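Local coordinates for uncharacterized metal-dependent hydrolase (Pyrococcus furiosus, PDB 3ICJ), which is an uncharacterized zinc-binding member of the amidohydrolase family that probably hydrolyses carbon-nitrogen bonds other than peptide bonds, at residues H101-L104 / D105-G108; L215-K218 / D219-Y223; F253-E256 / R257-R260. One frame throughout, in Å; residues are numbered along the deposited sequence.

Contact 1 of 3, residues H101-L104 / D105-G108; sequences HLHL and DELG. With ZN (zinc ion), chain B.
His103 lies alongside Glu106, both side chains pointing the same way. His103 occupies the N-cap position of helix 104-112. Its backbone O takes the first helical bond, from Leu107 N at 2.8 Å, and the donor lies close to the line of the C=O bond. Leu104 O receives Gly108 N at 3.0 Å in the next step. The imidazole and the Glu106 carboxylate are turned 39° apart, and Glu106 OE1 stands 3.9 Å from His103 CG without bonding to it. CG of His103 is anti to its carbonyl carbon (chi1 -55°), which lets NE2 reach the zinc. NE2 of His103 binds the zinc ion at 2.3 Å, as does NE2 of His101. The other nitrogen, His103 ND1, donates to a water at 3.1 Å. That water also lies within hydrogen-bonding distance of Asp105 OD1, and through it Asp105 is linked to the zinc ligand His103. The one N-H of the ring is shared between the water and, weakly, Met242 O. Together with the zinc bond this probably helps to hold the ring's rotation. Asp105 OD1 is also met by Glu106 N at 2.9 Å, from above the carboxylate plane. Leu104 turns its side chain the other way, onto Leu231 and Phe241, while CB of Leu107 rests 3.4 Å from His103 O. Asp434 and the carboxylated Lys296 complete this zinc site. Two histidines separated by one residue at the end of a barrel strand form the His-X-His metal motif of the amidohydrolase fold.

Contact 2 of 3, residues L215-K218 / D219-Y223; sequences LTVK and DYKHY
A capping box starts helix 217-233, with Thr216 as N-cap and Asp219 three residues on. The two residues exchange bonds. Asp219 N donates to Thr216 OG1 at 3.2 Å. Thr216 N donates to Asp219 OD2 at 2.9 Å, nearly straight at 164° and from above the carboxylate plane. OG1 of Thr216 sits between its own backbone N and carbonyl carbon (chi1 66°), which turns the hydroxyl toward the first turn. Asp219 OD2 also forms a salt bridge with Arg135, so the capping carboxylate has a second charged partner. Backbone bonds then carry the helix on, from Tyr220 N to Thr216 O and from Lys221 N to Val217 O. Leu215, just before the cap, folds back over the turn. Its side chain crosses those of Asp219 and Tyr223 at about a right angle. CB of Leu215 packs on Tyr220 CE1 at 3.8 Å, and CD1 reaches the edge of the Tyr223 ring at CE2, 4.1 Å away. The hydroxyl of Tyr220 is hydrogen-bonded to Asn211 O. Asp219 O lies over one face of the Tyr223 ring, and Thr216 O meets the Tyr220 ring at its edge, 3.2 Å from CD1.

Contact 3 of 3, residues F253-E256 / R257-R260; sequences FELE and REGR
Glu254 meets Arg257 on one flank and Glu258 on the other. CG of Arg257 sits between its backbone N and carbonyl carbon, and the chain then runs extended to NE. This carries the guanidinium back along the helix, with Glu254 CA over one of its faces. Its plane is turned 40° from the Glu254 carboxylate. The salt bridge between Glu254 OE2 and Arg257 NH1 is long, 3.9 Å, and no N-H points at the oxygen. It is therefore a contact of charges alone. The carboxylates of Glu254 and Glu258 are 68° apart, with OE1 of Glu254 3.6 Å from OE2 of Glu258. Lys221 forms salt bridges with both glutamates, which probably offsets their repulsion. The backbone beneath ends helix 246-257 in a Schellman motif. Gly259 has positive phi (72°). Its N donates to Glu256 O at 3.1 Å from well above the carbonyl plane. Arg260 N reaches back to Leu255 O at 2.8 Å, a nearly straight bond. This turn lays Arg260 obliquely across Leu255, where Leu255 CD2 touches NE and CB of Arg260, each at 3.8 Å. The Arg260 chain is bent, and its NH2 makes a salt bridge with Glu258 OE1 at 2.9 Å, while NH1 pairs with Glu225. Glu256 points away from this cluster. Its two carboxylate oxygens accept from backbone N atoms of Arg288, Arg289 and Leu290.

Overall arrangement
Helix 217-233 links the three contacts. Contact 2, at its N-terminal end, touches both of the others, its centre about 13 Å from the centre of each. Contacts 1 and 3 are about 18 Å apart between centres and about 8 Å at their nearest atoms. Toward contact 1, Asp105 OD2 lies 3.5 Å from Tyr220 CE2, and Tyr223 packs against Asp105 and Gly108. The side chain of Tyr220 is about 9 Å from that of the zinc ligand His103. Toward contact 3, the charged end of Lys221 is the bridge, and Lys221 CE packs on Leu255 CD2. Contact 1 is part of the metal site itself. Contact 3 is at the surface, away from that site.

Contact 1 of 3, residues H101-L104 / D105-G108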
loop_
_atom_site.group_PDB
_atom_site.type_symbol
_atom_site.label_atom_id
_atom_site.label_comp_id
_atom_site.label_asym_id
_atom_site.label_seq_id
_atom_site.Cartn_x
_atom_site.Cartn_y
_atom_site.Cartn_z
ATOM N N HIS A 101 -3.925 0.065 -1.479
ATOM C CA HIS A 101 -2.687 0.834 -1.702
ATOM C C HIS A 101 -1.515 0.280 -0.908
ATOM O O HIS A 101 -1.412 0.511 0.302
ATOM C CB HIS A 101 -2.928 2.312 -1.317
ATOM C CG HIS A 101 -1.776 3.233 -1.583
ATOM N ND1 HIS A 101 -1.909 4.377 -2.339
ATOM C CD2 HIS A 101 -0.488 3.214 -1.154
ATOM C CE1 HIS A 101 -0.747 5.006 -2.390
ATOM N NE2 HIS A 101 0.130 4.324 -1.678
ATOM N N LEU A 102 -0.599 -0.405 -1.586
ATOM C CA LEU A 102 0.660 -0.751 -0.962
ATOM C C LEU A 102 1.787 -0.935 -1.981
ATOM O O LEU A 102 1.563 -0.907 -3.200
ATOM C CB LEU A 102 0.520 -1.974 -0.025
ATOM C CG LEU A 102 -0.189 -3.247 -0.484
ATOM C CD1 LEU A 102 0.590 -3.893 -1.617
ATOM C CD2 LEU A 102 -0.299 -4.209 0.696
ATOM N N HIS A 103 2.990 -1.169 -1.473
ATOM C CA HIS A 103 4.157 -1.325 -2.332
ATOM C C HIS A 103 4.746 -2.689 -2.083
ATOM O O HIS A 103 5.509 -2.879 -1.135
ATOM C CB HIS A 103 5.160 -0.213 -2.061
ATOM C CG HIS A 103 4.572 1.157 -2.196
ATOM N ND1 HIS A 103 4.585 1.855 -3.384
ATOM C CD2 HIS A 103 3.923 1.943 -1.302
ATOM C CE1 HIS A 103 3.980 3.018 -3.215
ATOM N NE2 HIS A 103 3.564 3.094 -1.964
ATOM N N LEU A 104 4.364 -3.650 -2.933
ATOM C CA LEU A 104 4.754 -5.057 -2.761
ATOM C C LEU A 104 6.266 -5.249 -2.810
ATOM O O LEU A 104 6.806 -6.049 -2.051
ATOM C CB LEU A 104 4.114 -5.961 -3.844
ATOM C CG LEU A 104 2.641 -6.298 -3.783
ATOM C CD1 LEU A 104 2.265 -7.241 -4.918
ATOM C CD2 LEU A 104 2.320 -6.930 -2.443
ATOM N N ASP A 105 6.947 -4.544 -3.718
ATOM C CA ASP A 105 8.417 -4.649 -3.796
ATOM C C ASP A 105 9.100 -4.141 -2.511
ATOM O O ASP A 105 9.957 -4.825 -1.923
ATOM C CB ASP A 105 8.991 -3.962 -5.066
ATOM C CG ASP A 105 8.422 -2.540 -5.323
ATOM O OD1 ASP A 105 7.565 -2.014 -4.558
ATOM O OD2 ASP A 105 8.834 -1.945 -6.342
ATOM N N GLU A 106 8.709 -2.947 -2.079
ATOM C CA GLU A 106 9.230 -2.346 -0.847
ATOM C C GLU A 106 8.859 -3.146 0.401
ATOM O O GLU A 106 9.678 -3.277 1.306
ATOM C CB GLU A 106 8.747 -0.903 -0.705
ATOM C CG GLU A 106 9.404 0.083 -1.661
ATOM C CD GLU A 106 8.973 1.521 -1.394
ATOM O OE1 GLU A 106 8.323 2.132 -2.273
ATOM O OE2 GLU A 106 9.278 2.041 -0.295
ATOM N N LEU A 107 7.634 -3.683 0.456
ATOM C CA LEU A 107 7.252 -4.568 1.564
ATOM C C LEU A 107 8.173 -5.788 1.600
ATOM O O LEU A 107 8.668 -6.150 2.656
ATOM C CB LEU A 107 5.779 -5.012 1.503
ATOM C CG LEU A 107 5.318 -6.098 2.508
ATOM C CD1 LEU A 107 5.582 -5.734 3.999
ATOM C CD2 LEU A 107 3.829 -6.458 2.300
ATOM N N GLY A 108 8.414 -6.400 0.445
ATOM C CA GLY A 108 9.369 -7.520 0.355
ATOM C C GLY A 108 10.795 -7.215 0.795
ATOM O O GLY A 108 11.412 -8.037 1.501
HETATM ZN ZN ZN B . 2.300 4.848 -1.157
HETATM O O HOH W 1 6.598 0.636 -5.335
#

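Contact 2 of 3, residues L215-K218 / D219-Y223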
loop_
_atom_site.group_PDB
_atom_site.type_symbol
_atom_site.label_atom_id
_atom_site.label_comp_id
_atom_site.label_asym_id
_atom_site.label_seq_id
_atom_site.Cartn_x
_atom_site.Cartn_y
_atom_site.Cartn_z
ATOM N N LEU A 215 19.662 -3.553 -8.088
ATOM C CA LEU A 215 18.709 -4.664 -7.965
ATOM C C LEU A 215 18.285 -5.204 -9.337
ATOM O O LEU A 215 18.170 -4.455 -10.293
ATOM C CB LEU A 215 17.489 -4.243 -7.146
ATOM C CG LEU A 215 17.815 -3.807 -5.712
ATOM C CD1 LEU A 215 16.574 -3.256 -5.038
ATOM C CD2 LEU A 215 18.430 -4.933 -4.894
ATOM N N THR A 216 18.095 -6.513 -9.429
ATOM C CA THR A 216 17.785 -7.165 -10.703
ATOM C C THR A 216 16.310 -7.555 -10.736
ATOM O O THR A 216 15.613 -7.430 -9.721
ATOM C CB THR A 216 18.637 -8.441 -10.936
ATOM O OG1 THR A 216 18.277 -9.442 -9.971
ATOM C CG2 THR A 216 20.128 -8.139 -10.856
ATOM N N VAL A 217 15.846 -8.018 -11.898
ATOM C CA VAL A 217 14.489 -8.571 -12.047
ATOM C C VAL A 217 14.260 -9.741 -11.071
ATOM O O VAL A 217 13.246 -9.774 -10.392
ATOM C CB VAL A 217 14.185 -8.982 -13.510
ATOM C CG1 VAL A 217 12.894 -9.830 -13.603
ATOM C CG2 VAL A 217 14.094 -7.734 -14.391
ATOM N N LYS A 218 15.223 -10.663 -10.978
ATOM C CA LYS A 218 15.163 -11.772 -10.011
ATOM C C LYS A 218 15.017 -11.298 -8.555
ATOM O O LYS A 218 14.213 -11.858 -7.800
ATOM C CB LYS A 218 16.407 -12.666 -10.120
ATOM C CG LYS A 218 16.293 -13.866 -11.045
ATOM C CD LYS A 218 17.643 -14.592 -11.183
ATOM C CE LYS A 218 18.159 -15.188 -9.862
ATOM N NZ LYS A 218 17.622 -16.557 -9.603
ATOM N N ASP A 219 15.783 -10.273 -8.164
ATOM C CA ASP A 219 15.636 -9.676 -6.821
ATOM C C ASP A 219 14.195 -9.194 -6.615
ATOM O O ASP A 219 13.599 -9.453 -5.562
ATOM C CB ASP A 219 16.554 -8.479 -6.609
ATOM C CG ASP A 219 18.025 -8.827 -6.621
ATOM O OD1 ASP A 219 18.414 -9.931 -6.187
ATOM O OD2 ASP A 219 18.807 -7.947 -7.034
ATOM N N TYR A 220 13.625 -8.526 -7.617
ATOM C CA TYR A 220 12.239 -8.037 -7.498
ATOM C C TYR A 220 11.196 -9.139 -7.410
ATOM O O TYR A 220 10.241 -8.999 -6.642
ATOM C CB TYR A 220 11.850 -7.071 -8.617
ATOM C CG TYR A 220 12.261 -5.652 -8.347
ATOM C CD1 TYR A 220 13.547 -5.215 -8.645
ATOM C CD2 TYR A 220 11.373 -4.749 -7.772
ATOM C CE1 TYR A 220 13.943 -3.903 -8.396
ATOM C CE2 TYR A 220 11.757 -3.415 -7.517
ATOM C CZ TYR A 220 13.050 -3.008 -7.838
ATOM O OH TYR A 220 13.456 -1.713 -7.595
ATOM N N LYS A 221 11.410 -10.240 -8.138
ATOM C CA LYS A 221 10.514 -11.410 -8.069
ATOM C C LYS A 221 10.486 -11.962 -6.655
ATOM O O LYS A 221 9.428 -12.292 -6.127
ATOM C CB LYS A 221 10.974 -12.509 -9.033
ATOM C CG LYS A 221 10.720 -12.222 -10.514
ATOM C CD LYS A 221 11.295 -13.333 -11.375
ATOM C CE LYS A 221 10.410 -14.569 -11.316
ATOM N NZ LYS A 221 11.080 -15.758 -11.926
ATOM N N HIS A 222 11.670 -12.058 -6.063
ATOM C CA HIS A 222 11.838 -12.544 -4.705
ATOM C C HIS A 222 11.141 -11.633 -3.674
ATOM O O HIS A 222 10.412 -12.120 -2.809
ATOM C CB HIS A 222 13.323 -12.707 -4.391
ATOM C CG HIS A 222 13.577 -13.521 -3.163
ATOM N ND1 HIS A 222 13.523 -12.988 -1.894
ATOM C CD2 HIS A 222 13.858 -14.836 -3.007
ATOM C CE1 HIS A 222 13.774 -13.935 -1.010
ATOM N NE2 HIS A 222 13.981 -15.066 -1.659
ATOM N N TYR A 223 11.359 -10.324 -3.781
ATOM C CA TYR A 223 10.668 -9.339 -2.921
ATOM C C TYR A 223 9.161 -9.455 -3.012
ATOM O O TYR A 223 8.463 -9.493 -1.995
ATOM C CB TYR A 223 11.109 -7.897 -3.262
ATOM C CG TYR A 223 12.581 -7.632 -2.941
ATOM C CD1 TYR A 223 13.190 -8.253 -1.849
ATOM C CD2 TYR A 223 13.354 -6.772 -3.721
ATOM C CE1 TYR A 223 14.524 -8.029 -1.536
ATOM C CE2 TYR A 223 14.703 -6.540 -3.411
ATOM C CZ TYR A 223 15.272 -7.177 -2.320
ATOM O OH TYR A 223 16.585 -6.969 -1.987
#

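Contact 3 of 3, residues F253-E256 / R257-R260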
loop_
_atom_site.group_PDB
_atom_site.type_symbol
_atom_site.label_atom_id
_atom_site.label_comp_id
_atom_site.label_asym_id
_atom_site.label_seq_id
_atom_site.Cartn_x
_atom_site.Cartn_y
_atom_site.Cartn_z
ATOM N N PHE A 253 5.172 -9.611 -14.707
ATOM C CA PHE A 253 4.838 -10.374 -15.941
ATOM C C PHE A 253 5.442 -11.777 -15.832
ATOM O O PHE A 253 4.809 -12.770 -16.203
ATOM C CB PHE A 253 5.416 -9.719 -17.199
ATOM C CG PHE A 253 4.640 -8.524 -17.713
ATOM C CD1 PHE A 253 3.257 -8.562 -17.860
ATOM C CD2 PHE A 253 5.310 -7.383 -18.127
ATOM C CE1 PHE A 253 2.558 -7.450 -18.371
ATOM C CE2 PHE A 253 4.623 -6.285 -18.637
ATOM C CZ PHE A 253 3.246 -6.316 -18.759
ATOM N N GLU A 254 6.664 -11.852 -15.325
ATOM C CA GLU A 254 7.340 -13.167 -15.193
ATOM C C GLU A 254 6.654 -14.085 -14.165
ATOM O O GLU A 254 6.356 -15.259 -14.456
ATOM C CB GLU A 254 8.828 -12.991 -14.891
ATOM C CG GLU A 254 9.642 -14.279 -15.021
ATOM C CD GLU A 254 11.137 -14.037 -15.120
ATOM O OE1 GLU A 254 11.907 -14.793 -14.479
ATOM O OE2 GLU A 254 11.549 -13.121 -15.857
ATOM N N LEU A 255 6.363 -13.546 -12.983
ATOM C CA LEU A 255 5.617 -14.294 -11.971
ATOM C C LEU A 255 4.244 -14.781 -12.464
ATOM O O LEU A 255 3.886 -15.949 -12.223
ATOM C CB LEU A 255 5.487 -13.489 -10.659
ATOM C CG LEU A 255 6.768 -13.267 -9.841
ATOM C CD1 LEU A 255 6.581 -12.151 -8.773
ATOM C CD2 LEU A 255 7.294 -14.550 -9.207
ATOM N N GLU A 256 3.511 -13.908 -13.159
ATOM C CA GLU A 256 2.220 -14.224 -13.787
ATOM C C GLU A 256 2.299 -15.414 -14.758
ATOM O O GLU A 256 1.605 -16.411 -14.547
ATOM C CB GLU A 256 1.608 -12.980 -14.449
ATOM C CG GLU A 256 0.508 -13.239 -15.522
ATOM C CD GLU A 256 -0.927 -13.365 -14.985
ATOM O OE1 GLU A 256 -1.186 -13.161 -13.776
ATOM O OE2 GLU A 256 -1.822 -13.674 -15.805
ATOM N N ARG A 257 3.162 -15.347 -15.772
ATOM C CA ARG A 257 3.302 -16.486 -16.704
ATOM C C ARG A 257 3.927 -17.748 -16.079
ATOM O O ARG A 257 3.662 -18.848 -16.536
ATOM C CB ARG A 257 4.013 -16.100 -18.007
ATOM C CG ARG A 257 5.501 -15.800 -17.865
ATOM C CD ARG A 257 6.106 -15.502 -19.212
ATOM N NE ARG A 257 7.538 -15.217 -19.130
ATOM C CZ ARG A 257 8.078 -13.995 -19.080
ATOM N NH1 ARG A 257 9.394 -13.861 -19.011
ATOM N NH2 ARG A 257 7.319 -12.908 -19.097
ATOM N N GLU A 258 4.692 -17.596 -15.008
ATOM C CA GLU A 258 5.177 -18.740 -14.241
ATOM C C GLU A 258 4.195 -19.378 -13.273
ATOM O O GLU A 258 4.509 -20.361 -12.642
ATOM C CB GLU A 258 6.449 -18.392 -13.485
ATOM C CG GLU A 258 7.642 -18.160 -14.337
ATOM C CD GLU A 258 8.829 -17.720 -13.535
ATOM O OE1 GLU A 258 8.657 -17.381 -12.360
ATOM O OE2 GLU A 258 9.934 -17.717 -14.077
ATOM N N GLY A 259 3.013 -18.810 -13.154
ATOM C CA GLY A 259 1.977 -19.333 -12.259
ATOM C C GLY A 259 2.316 -19.097 -10.790
ATOM O O GLY A 259 1.823 -19.791 -9.909
ATOM N N ARG A 260 3.162 -18.111 -10.531
ATOM C CA ARG A 260 3.707 -17.859 -9.185
ATOM C C ARG A 260 3.049 -16.673 -8.467
ATOM O O ARG A 260 3.361 -16.386 -7.300
ATOM C CB ARG A 260 5.226 -17.702 -9.267
ATOM C CG ARG A 260 5.964 -19.028 -9.296
ATOM C CD ARG A 260 7.415 -18.909 -9.796
ATOM N NE ARG A 260 8.314 -18.153 -8.912
ATOM C CZ ARG A 260 9.623 -17.955 -9.134
ATOM N NH1 ARG A 260 10.344 -17.242 -8.276
ATOM N NH2 ARG A 260 10.226 -18.460 -10.210
#